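Long-range contacts in fructose 1-phosphate kinase (PDB 2JG5), which probably phosphorylates fructose 1-phosphate to fructose 1,6-bisphosphate with ATP, as a sugar kinase of the pfkB family: residues I11-F16 / T29-F34; G57-F62 / E85-N90; K228-K233 / I300-G305. All coordinates share one frame; numbering follows the deposited sequence.

Reading from the N terminus, contact 1 closes first: strand 10-16 turns back through a short loop into strand 25-36, a beta hairpin at the edge of a four-stranded mixed sheet. Contact 2 follows, after helix 61-73 and strand 77-82, and joins the parallel sheet at strand 58-59 to the mixed sheet at strand 88-94. Contact 3 spans the most chain, pairing strand 230-235 with strand 299-303 to complete an edge of the antiparallel sheet. The three loops run in series, none nested or crossed. Contacts 1 and 2 meet where Ile11 and Tyr13 bond to Asn90, and both reach the second subunit; contact 3 lies about 42 Å from either, centre to centre.

Contact 1 of 3, residues I11-F16 / T29-F34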
loop_
_atom_site.group_PDB
_atom_site.type_symbol
_atom_site.label_atom_id
_atom_site.label_comp_id
_atom_site.label_asym_id
_atom_site.label_seq_id
_atom_site.Cartn_x
_atom_site.Cartn_y
_atom_site.Cartn_z
ATOM N N ILE A 11 -2.565 -7.451 -2.613
ATOM C CA ILE A 11 -3.522 -6.373 -2.539
ATOM C C ILE A 11 -3.470 -5.702 -3.907
ATOM O O ILE A 11 -2.398 -5.335 -4.415
ATOM C CB ILE A 11 -3.234 -5.381 -1.398
ATOM C CG1 ILE A 11 -3.188 -6.127 -0.070
ATOM C CG2 ILE A 11 -4.317 -4.278 -1.345
ATOM C CD1 ILE A 11 -2.772 -5.282 1.105
ATOM N N ASP A 12 -4.631 -5.600 -4.527
ATOM C CA ASP A 12 -4.754 -4.844 -5.744
ATOM C C ASP A 12 -5.203 -3.433 -5.364
ATOM O O ASP A 12 -6.371 -3.177 -5.108
ATOM C CB ASP A 12 -5.702 -5.548 -6.707
ATOM C CG ASP A 12 -5.217 -6.951 -7.078
ATOM O OD1 ASP A 12 -4.027 -7.251 -6.852
ATOM O OD2 ASP A 12 -6.018 -7.754 -7.606
ATOM N N TYR A 13 -4.227 -2.537 -5.290
ATOM C CA TYR A 13 -4.471 -1.144 -4.965
ATOM C C TYR A 13 -4.921 -0.383 -6.221
ATOM O O TYR A 13 -4.110 0.006 -7.065
ATOM C CB TYR A 13 -3.212 -0.546 -4.331
ATOM C CG TYR A 13 -3.351 0.862 -3.803
ATOM C CD1 TYR A 13 -4.591 1.366 -3.401
ATOM C CD2 TYR A 13 -2.234 1.686 -3.684
ATOM C CE1 TYR A 13 -4.712 2.662 -2.912
ATOM C CE2 TYR A 13 -2.342 2.990 -3.196
ATOM C CZ TYR A 13 -3.584 3.469 -2.813
ATOM O OH TYR A 13 -3.701 4.737 -2.315
ATOM N N VAL A 14 -6.233 -0.200 -6.339
ATOM C CA VAL A 14 -6.814 0.446 -7.502
ATOM C C VAL A 14 -6.899 1.956 -7.268
ATOM O O VAL A 14 -7.465 2.402 -6.273
ATOM C CB VAL A 14 -8.195 -0.142 -7.862
ATOM C CG1 VAL A 14 -8.789 0.595 -9.043
ATOM C CG2 VAL A 14 -8.080 -1.632 -8.184
ATOM N N ILE A 15 -6.313 2.725 -8.184
ATOM C CA ILE A 15 -6.220 4.169 -8.047
ATOM C C ILE A 15 -6.843 4.850 -9.257
ATOM O O ILE A 15 -6.410 4.644 -10.399
ATOM C CB ILE A 15 -4.751 4.649 -7.873
ATOM C CG1 ILE A 15 -4.061 3.901 -6.721
ATOM C CG2 ILE A 15 -4.712 6.159 -7.642
ATOM C CD1 ILE A 15 -2.559 4.113 -6.653
ATOM N N PHE A 16 -7.878 5.642 -9.003
ATOM C CA PHE A 16 -8.483 6.436 -10.044
ATOM C C PHE A 16 -7.839 7.795 -10.003
ATOM O O PHE A 16 -7.772 8.427 -8.937
ATOM C CB PHE A 16 -9.994 6.558 -9.846
ATOM C CG PHE A 16 -10.743 5.280 -10.099
ATOM C CD1 PHE A 16 -10.736 4.252 -9.154
ATOM C CD2 PHE A 16 -11.457 5.103 -11.274
ATOM C CE1 PHE A 16 -11.425 3.067 -9.388
ATOM C CE2 PHE A 16 -12.151 3.917 -11.515
ATOM C CZ PHE A 16 -12.138 2.899 -10.567
ATOM N N THR A 29 -8.295 10.844 -7.472
ATOM C CA THR A 29 -9.681 11.248 -7.184
ATOM C C THR A 29 -10.394 10.197 -6.326
ATOM O O THR A 29 -11.389 10.517 -5.676
ATOM C CB THR A 29 -10.529 11.567 -8.464
ATOM O OG1 THR A 29 -10.816 10.363 -9.189
ATOM C CG2 THR A 29 -9.821 12.559 -9.382
ATOM N N ALA A 30 -9.888 8.955 -6.336
ATOM C CA ALA A 30 -10.380 7.872 -5.466
ATOM C C ALA A 30 -9.526 6.624 -5.559
ATOM O O ALA A 30 -8.898 6.369 -6.581
ATOM C CB ALA A 30 -11.809 7.515 -5.793
ATOM N N THR A 31 -9.522 5.834 -4.492
ATOM C CA THR A 31 -8.835 4.550 -4.499
ATOM C C THR A 31 -9.679 3.466 -3.854
ATOM O O THR A 31 -10.593 3.740 -3.107
ATOM C CB THR A 31 -7.483 4.576 -3.728
ATOM O OG1 THR A 31 -7.735 4.670 -2.323
ATOM C CG2 THR A 31 -6.572 5.709 -4.186
ATOM N N TYR A 32 -9.366 2.217 -4.154
ATOM C CA TYR A 32 -9.917 1.133 -3.378
ATOM C C TYR A 32 -8.984 -0.054 -3.474
ATOM O O TYR A 32 -8.017 -0.031 -4.235
ATOM C CB TYR A 32 -11.364 0.806 -3.780
ATOM C CG TYR A 32 -11.534 0.261 -5.170
ATOM C CD1 TYR A 32 -12.153 1.018 -6.169
ATOM C CD2 TYR A 32 -11.095 -1.028 -5.490
ATOM C CE1 TYR A 32 -12.328 0.492 -7.462
ATOM C CE2 TYR A 32 -11.253 -1.552 -6.771
ATOM C CZ TYR A 32 -11.864 -0.793 -7.753
ATOM O OH TYR A 32 -12.011 -1.333 -9.017
ATOM N N LYS A 33 -9.274 -1.078 -2.682
ATOM C CA LYS A 33 -8.371 -2.199 -2.510
ATOM C C LYS A 33 -9.155 -3.476 -2.505
ATOM O O LYS A 33 -10.249 -3.528 -1.948
ATOM C CB LYS A 33 -7.672 -2.100 -1.153
ATOM C CG LYS A 33 -6.699 -0.970 -1.007
ATOM C CD LYS A 33 -5.983 -1.083 0.332
ATOM C CE LYS A 33 -5.314 0.196 0.683
ATOM N NZ LYS A 33 -6.335 1.237 0.984
ATOM N N PHE A 34 -8.591 -4.515 -3.105
ATOM C CA PHE A 34 -9.120 -5.861 -2.896
ATOM C C PHE A 34 -8.048 -6.955 -2.841
ATOM O O PHE A 34 -6.890 -6.720 -3.167
ATOM C CB PHE A 34 -10.226 -6.192 -3.908
ATOM C CG PHE A 34 -9.830 -6.007 -5.350
ATOM C CD1 PHE A 34 -9.236 -7.052 -6.063
ATOM C CD2 PHE A 34 -10.109 -4.814 -6.014
ATOM C CE1 PHE A 34 -8.895 -6.907 -7.421
ATOM C CE2 PHE A 34 -9.777 -4.653 -7.364
ATOM C CZ PHE A 34 -9.159 -5.701 -8.074
#
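Val14 lies beneath the ring of Tyr32, its CB 3.8 Å from the ring centroid in a CH-pi contact over one face, while its CG2 reaches Phe34 CE2 at 3.6 Å. Two residues back, at the next hydrogen-bonded pair, Asp12 CB sits over a face of the Phe34 ring, with the carboxylate plane turned 84° from the ring and OD1 hydrogen-bonded to Ser10 OG. Both aromatic residues place CG between the backbone N and the carbonyl carbon (chi1 66° at Tyr32, 54° at Phe34), and the rings then lie over Val14 CB and Asp12 CB. Phe16 CE1 meets Tyr32 CE1 in an oblique ring pair. Antiparallel pairing underlies this row: Val14 N bonds to Tyr32 O (2.8 Å) and Phe16 N to Ala30 O (2.7 Å), and a classic bulge sets Thr29 and Ala30 both against Phe16 O through weak bonds. On the other face, Tyr13 CE1 touches Thr31 CB at 3.5 Å, Tyr13 OH hydrogen-bonds to Ile89 O of the second subunit, and Lys33 NZ forms a salt bridge with Asp86 of that subunit. Ring packing thus dominates the Val14 face, with Asp12 at one end; the Tyr13 face mixes packing with bonds to the second subunit.

Contact 2 of 3, residues G57-F62 / E85-N90; sequences GFAGGF and EDTRIN
Gly60 and Thr87 grip each other through two hydrogen bonds: Thr87 N gives a nearly straight one, 171° at the hydrogen, to Gly60 O at 3.0 Å, and Gly60 N returns one to Thr87 OG1 at 3.1 Å. In this pfkB-family, ribokinase-like fold, the pair joins the edge of the large parallel sheet, where strand 58-59 runs into helix 61-73, to the segment leading into strand 88-94 of the smaller mixed sheet. Thr87 N lies above the plane of the Gly60 carbonyl, 43° out of it. With OG1 anti to the carbonyl carbon (chi1 -72°), the threonine hydroxyl stands beside its own backbone N and faces Gly60 N. A water bonded to both Phe58 O and Thr87 OG1 extends this link two residues back along the strand.

Packing around the polar core is close and mostly backbone. Gly60 CA approaches Glu85 O at 3.4 Å in a CA-H...O contact, and Gly61 CA comes within 3.3 Å of Asp86 OD1. The two oxygens of the Asp86 carboxylate have different partners, OD2 being already engaged by Lys33 of the second subunit. Asp86 OD1 accepts a hydrogen bond from a second water at 2.8 Å, and that same water accepts one from Phe62 N, also at 2.8 Å.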
loop_
_atom_site.group_PDB
_atom_site.type_symbol
_atom_site.label_atom_id
_atom_site.label_comp_id
_atom_site.label_asym_id
_atom_site.label_seq_id
_atom_site.Cartn_x
_atom_site.Cartn_y
_atom_site.Cartn_z
ATOM N N GLY A 57 -1.612 -20.873 0.377
ATOM C CA GLY A 57 -0.580 -20.032 -0.221
ATOM C C GLY A 57 0.152 -19.212 0.817
ATOM O O GLY A 57 0.149 -19.565 1.990
ATOM N N PHE A 58 0.754 -18.098 0.409
ATOM C CA PHE A 58 1.628 -17.362 1.326
ATOM C C PHE A 58 1.143 -15.974 1.688
ATOM O O PHE A 58 0.846 -15.168 0.809
ATOM C CB PHE A 58 3.059 -17.310 0.771
ATOM C CG PHE A 58 3.596 -18.665 0.397
ATOM C CD1 PHE A 58 3.590 -19.085 -0.926
ATOM C CD2 PHE A 58 4.068 -19.537 1.381
ATOM C CE1 PHE A 58 4.053 -20.346 -1.261
ATOM C CE2 PHE A 58 4.533 -20.790 1.047
ATOM C CZ PHE A 58 4.532 -21.198 -0.265
ATOM N N ALA A 59 1.068 -15.697 2.993
ATOM C CA ALA A 59 0.773 -14.337 3.459
ATOM C C ALA A 59 1.710 -13.878 4.578
ATOM O O ALA A 59 2.177 -14.680 5.387
ATOM C CB ALA A 59 -0.678 -14.197 3.868
ATOM N N GLY A 60 1.978 -12.577 4.608
ATOM C CA GLY A 60 2.885 -12.003 5.581
ATOM C C GLY A 60 2.631 -10.529 5.808
ATOM O O GLY A 60 2.105 -9.832 4.937
ATOM N N GLY A 61 3.024 -10.071 6.994
ATOM C CA GLY A 61 2.847 -8.700 7.414
ATOM C C GLY A 61 1.392 -8.303 7.503
ATOM O O GLY A 61 0.493 -9.151 7.607
ATOM N N PHE A 62 1.160 -7.000 7.449
ATOM C CA PHE A 62 -0.187 -6.476 7.523
ATOM C C PHE A 62 -0.915 -6.520 6.170
ATOM O O PHE A 62 -2.130 -6.716 6.132
ATOM C CB PHE A 62 -0.178 -5.100 8.172
ATOM C CG PHE A 62 0.215 -5.130 9.636
ATOM C CD1 PHE A 62 -0.675 -5.614 10.608
ATOM C CD2 PHE A 62 1.466 -4.677 10.049
ATOM C CE1 PHE A 62 -0.322 -5.641 11.964
ATOM C CE2 PHE A 62 1.825 -4.704 11.397
ATOM C CZ PHE A 62 0.925 -5.188 12.356
ATOM N N GLU A 85 8.025 -11.616 5.208
ATOM C CA GLU A 85 7.925 -10.332 4.508
ATOM C C GLU A 85 6.490 -10.042 4.045
ATOM O O GLU A 85 5.645 -10.945 3.984
ATOM C CB GLU A 85 8.887 -10.292 3.312
ATOM C CG GLU A 85 10.355 -10.372 3.697
ATOM C CD GLU A 85 11.281 -10.100 2.537
ATOM O OE1 GLU A 85 10.799 -9.815 1.420
ATOM O OE2 GLU A 85 12.504 -10.181 2.749
ATOM N N ASP A 86 6.238 -8.780 3.699
ATOM C CA ASP A 86 4.902 -8.325 3.329
ATOM C C ASP A 86 4.353 -8.918 2.040
ATOM O O ASP A 86 5.039 -8.957 1.011
ATOM C CB ASP A 86 4.863 -6.802 3.248
ATOM C CG ASP A 86 4.933 -6.147 4.610
ATOM O OD1 ASP A 86 4.867 -6.857 5.637
ATOM O OD2 ASP A 86 5.057 -4.917 4.658
ATOM N N THR A 87 3.104 -9.366 2.114
ATOM C CA THR A 87 2.321 -9.721 0.936
ATOM C C THR A 87 2.374 -8.515 0.003
ATOM O O THR A 87 2.336 -7.367 0.467
ATOM C CB THR A 87 0.871 -10.073 1.326
ATOM O OG1 THR A 87 0.859 -11.340 2.001
ATOM C CG2 THR A 87 -0.024 -10.161 0.107
ATOM N N ARG A 88 2.500 -8.758 -1.298
ATOM C CA ARG A 88 2.711 -7.642 -2.237
ATOM C C ARG A 88 1.495 -6.750 -2.418
ATOM O O ARG A 88 0.350 -7.183 -2.205
ATOM C CB ARG A 88 3.222 -8.124 -3.597
ATOM C CG ARG A 88 2.321 -9.111 -4.300
ATOM C CD ARG A 88 2.827 -9.401 -5.686
ATOM N NE ARG A 88 2.089 -10.504 -6.275
ATOM C CZ ARG A 88 1.986 -10.755 -7.574
ATOM N NH1 ARG A 88 2.561 -9.962 -8.467
ATOM N NH2 ARG A 88 1.290 -11.807 -7.976
ATOM N N ILE A 89 1.782 -5.506 -2.802
ATOM C CA ILE A 89 0.779 -4.541 -3.219
ATOM C C ILE A 89 0.995 -4.197 -4.691
ATOM O O ILE A 89 1.979 -3.561 -5.065
ATOM C CB ILE A 89 0.781 -3.228 -2.368
ATOM C CG1 ILE A 89 0.572 -3.537 -0.866
ATOM C CG2 ILE A 89 -0.323 -2.321 -2.862
ATOM C CD1 ILE A 89 0.748 -2.314 0.092
ATOM N N ASN A 90 0.059 -4.642 -5.514
ATOM C CA ASN A 90 0.068 -4.368 -6.924
ATOM C C ASN A 90 -0.740 -3.110 -7.180
ATOM O O ASN A 90 -1.759 -2.893 -6.531
ATOM C CB ASN A 90 -0.557 -5.541 -7.663
ATOM C CG ASN A 90 0.278 -6.794 -7.571
ATOM O OD1 ASN A 90 1.403 -6.769 -7.073
ATOM N ND2 ASN A 90 -0.270 -7.907 -8.059
HETATM O O HOH W 1 2.250 -12.840 0.156
HETATM O O HOH W 2 3.471 -5.341 7.518
#

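Contact 3 of 3, residues K228-K233 / I300-G305; sequences KEISIK and ISVLDG
Ser231 and Asp304 are brought together by side chains that each set the gamma atom between the residue's own backbone N and carbonyl carbon: OG of the serine with chi1 60°, CG of the aspartate with chi1 77°. The serine hydroxyl donates to Asp304 OD1 over 2.6 Å, arriving from above the carboxylate plane, 66° out of it. That oxygen is therefore held by a group over its flat side, while the other, OD2, forms a salt bridge with Arg204. The arginine charge would be expected to stabilise the ionised carboxylate.

Leu303 packs against the same hydroxyl, with CB 3.2 Å from Ser231 OG, and its CG and CD1 each touch Lys233 CB at 3.8 Å. Beneath these side chains the strands pair antiparallel. Lys233 N bonds almost straight to Ser301 O at 2.6 Å, and Ser301 N returns a bond to Lys233 O, so these two residues form a hydrogen-bonded pair. Farther along, Leu303 N reaches Ser231 O at 2.8 Å. The pairing becomes irregular as the chain turns a corner at Asp304, but it continues to Ile230 and Gly305; the glycine, with positive phi, brings its CA within 3.2 Å of Glu229 O.

On the opposite face from Ser231 and Lys233 lie Ile232 and Val302, with aliphatic contacts next to them. Ile230 crosses Val302 at about a right angle, its CG1 3.8 Å from Val302 CG1, and Ile232 CG2 meets Ile300 CG2 at the same distance.

The C-terminal strand 299-303 thus forms one edge of a four-stranded antiparallel sheet, next to strand 230-235. Helix 196-208 covers the side of Ser231 and Leu303 through Ile200, whereas helix 265-280 packs on Ile230 and Ile232, with strand 223-226 as the next neighbour inward.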
loop_
_atom_site.group_PDB
_atom_site.type_symbol
_atom_site.label_atom_id
_atom_site.label_comp_id
_atom_site.label_asym_id
_atom_site.label_seq_id
_atom_site.Cartn_x
_atom_site.Cartn_y
_atom_site.Cartn_z
ATOM N N LYS A 228 -10.656 -37.853 -23.010
ATOM C CA LYS A 228 -10.262 -39.065 -23.750
ATOM C C LYS A 228 -11.438 -39.569 -24.595
ATOM O O LYS A 228 -11.245 -40.188 -25.643
ATOM C CB LYS A 228 -9.786 -40.173 -22.794
ATOM C CG LYS A 228 -9.057 -41.355 -23.460
ATOM C CD LYS A 228 -8.925 -42.557 -22.494
ATOM C CE LYS A 228 -8.699 -43.897 -23.226
ATOM N NZ LYS A 228 -7.263 -44.321 -23.344
ATOM N N GLU A 229 -12.655 -39.280 -24.140
ATOM C CA GLU A 229 -13.856 -39.837 -24.755
ATOM C C GLU A 229 -14.739 -38.827 -25.512
ATOM O O GLU A 229 -15.580 -39.232 -26.313
ATOM C CB GLU A 229 -14.671 -40.638 -23.717
ATOM C CG GLU A 229 -15.062 -39.864 -22.449
ATOM C CD GLU A 229 -15.530 -40.760 -21.288
ATOM O OE1 GLU A 229 -16.073 -41.869 -21.537
ATOM O OE2 GLU A 229 -15.350 -40.338 -20.116
ATOM N N ILE A 230 -14.536 -37.530 -25.277
ATOM C CA ILE A 230 -15.356 -36.481 -25.891
ATOM C C ILE A 230 -14.609 -35.138 -26.016
ATOM O O ILE A 230 -13.683 -34.863 -25.266
ATOM C CB ILE A 230 -16.686 -36.279 -25.091
ATOM C CG1 ILE A 230 -17.769 -35.630 -25.958
ATOM C CG2 ILE A 230 -16.441 -35.488 -23.797
ATOM C CD1 ILE A 230 -19.165 -35.630 -25.344
ATOM N N SER A 231 -15.012 -34.313 -26.978
ATOM C CA SER A 231 -14.642 -32.901 -26.968
ATOM C C SER A 231 -15.876 -32.019 -27.115
ATOM O O SER A 231 -16.803 -32.361 -27.832
ATOM C CB SER A 231 -13.589 -32.576 -28.027
ATOM O OG SER A 231 -14.060 -32.884 -29.317
ATOM N N ILE A 232 -15.895 -30.892 -26.420
ATOM C CA ILE A 232 -17.081 -30.039 -26.395
ATOM C C ILE A 232 -16.743 -28.611 -26.816
ATOM O O ILE A 232 -15.676 -28.069 -26.473
ATOM C CB ILE A 232 -17.772 -30.044 -24.996
ATOM C CG1 ILE A 232 -18.159 -31.472 -24.596
ATOM C CG2 ILE A 232 -19.033 -29.143 -24.986
ATOM C CD1 ILE A 232 -18.042 -31.747 -23.123
ATOM N N LYS A 233 -17.652 -28.012 -27.576
ATOM C CA LYS A 233 -17.490 -26.625 -27.985
ATOM C C LYS A 233 -18.465 -25.730 -27.244
ATOM O O LYS A 233 -19.684 -25.932 -27.300
ATOM C CB LYS A 233 -17.640 -26.471 -29.500
ATOM C CG LYS A 233 -17.455 -25.046 -30.016
ATOM C CD LYS A 233 -16.044 -24.522 -29.783
ATOM C CE LYS A 233 -15.942 -23.031 -30.038
ATOM N NZ LYS A 233 -15.897 -22.704 -31.498
ATOM N N ILE A 300 -23.667 -25.165 -26.200
ATOM C CA ILE A 300 -22.838 -26.348 -25.970
ATOM C C ILE A 300 -23.036 -27.322 -27.121
ATOM O O ILE A 300 -24.169 -27.641 -27.487
ATOM C CB ILE A 300 -23.186 -27.017 -24.602
ATOM C CG1 ILE A 300 -22.673 -26.171 -23.424
ATOM C CG2 ILE A 300 -22.709 -28.481 -24.523
ATOM C CD1 ILE A 300 -21.186 -25.802 -23.467
ATOM N N SER A 301 -21.932 -27.779 -27.700
ATOM C CA SER A 301 -21.982 -28.740 -28.790
ATOM C C SER A 301 -20.890 -29.773 -28.629
ATOM O O SER A 301 -19.769 -29.444 -28.234
ATOM C CB SER A 301 -21.810 -28.026 -30.126
ATOM O OG SER A 301 -22.808 -27.038 -30.276
ATOM N N VAL A 302 -21.223 -31.026 -28.922
ATOM C CA VAL A 302 -20.223 -32.080 -28.973
ATOM C C VAL A 302 -19.473 -31.929 -30.299
ATOM O O VAL A 302 -20.087 -31.846 -31.366
ATOM C CB VAL A 302 -20.845 -33.498 -28.834
ATOM C CG1 VAL A 302 -19.787 -34.571 -28.952
ATOM C CG2 VAL A 302 -21.556 -33.646 -27.503
ATOM N N LEU A 303 -18.147 -31.853 -30.207
ATOM C CA LEU A 303 -17.289 -31.788 -31.377
ATOM C C LEU A 303 -17.009 -33.192 -31.892
ATOM O O LEU A 303 -17.198 -33.467 -33.077
ATOM C CB LEU A 303 -15.980 -31.051 -31.051
ATOM C CG LEU A 303 -16.076 -29.523 -31.043
ATOM C CD1 LEU A 303 -14.886 -28.903 -30.365
ATOM C CD2 LEU A 303 -16.200 -29.019 -32.457
ATOM N N ASP A 304 -16.558 -34.072 -30.998
ATOM C CA ASP A 304 -16.357 -35.477 -31.342
ATOM C C ASP A 304 -16.598 -36.380 -30.137
ATOM O O ASP A 304 -16.856 -35.900 -29.022
ATOM C CB ASP A 304 -14.977 -35.725 -32.001
ATOM C CG ASP A 304 -13.801 -35.736 -31.000
ATOM O OD1 ASP A 304 -13.988 -35.477 -29.794
ATOM O OD2 ASP A 304 -12.658 -36.013 -31.439
ATOM N N GLY A 305 -16.524 -37.685 -30.368
ATOM C CA GLY A 305 -16.659 -38.654 -29.299
ATOM C C GLY A 305 -18.082 -38.745 -28.799
ATOM O O GLY A 305 -19.011 -38.209 -29.421
#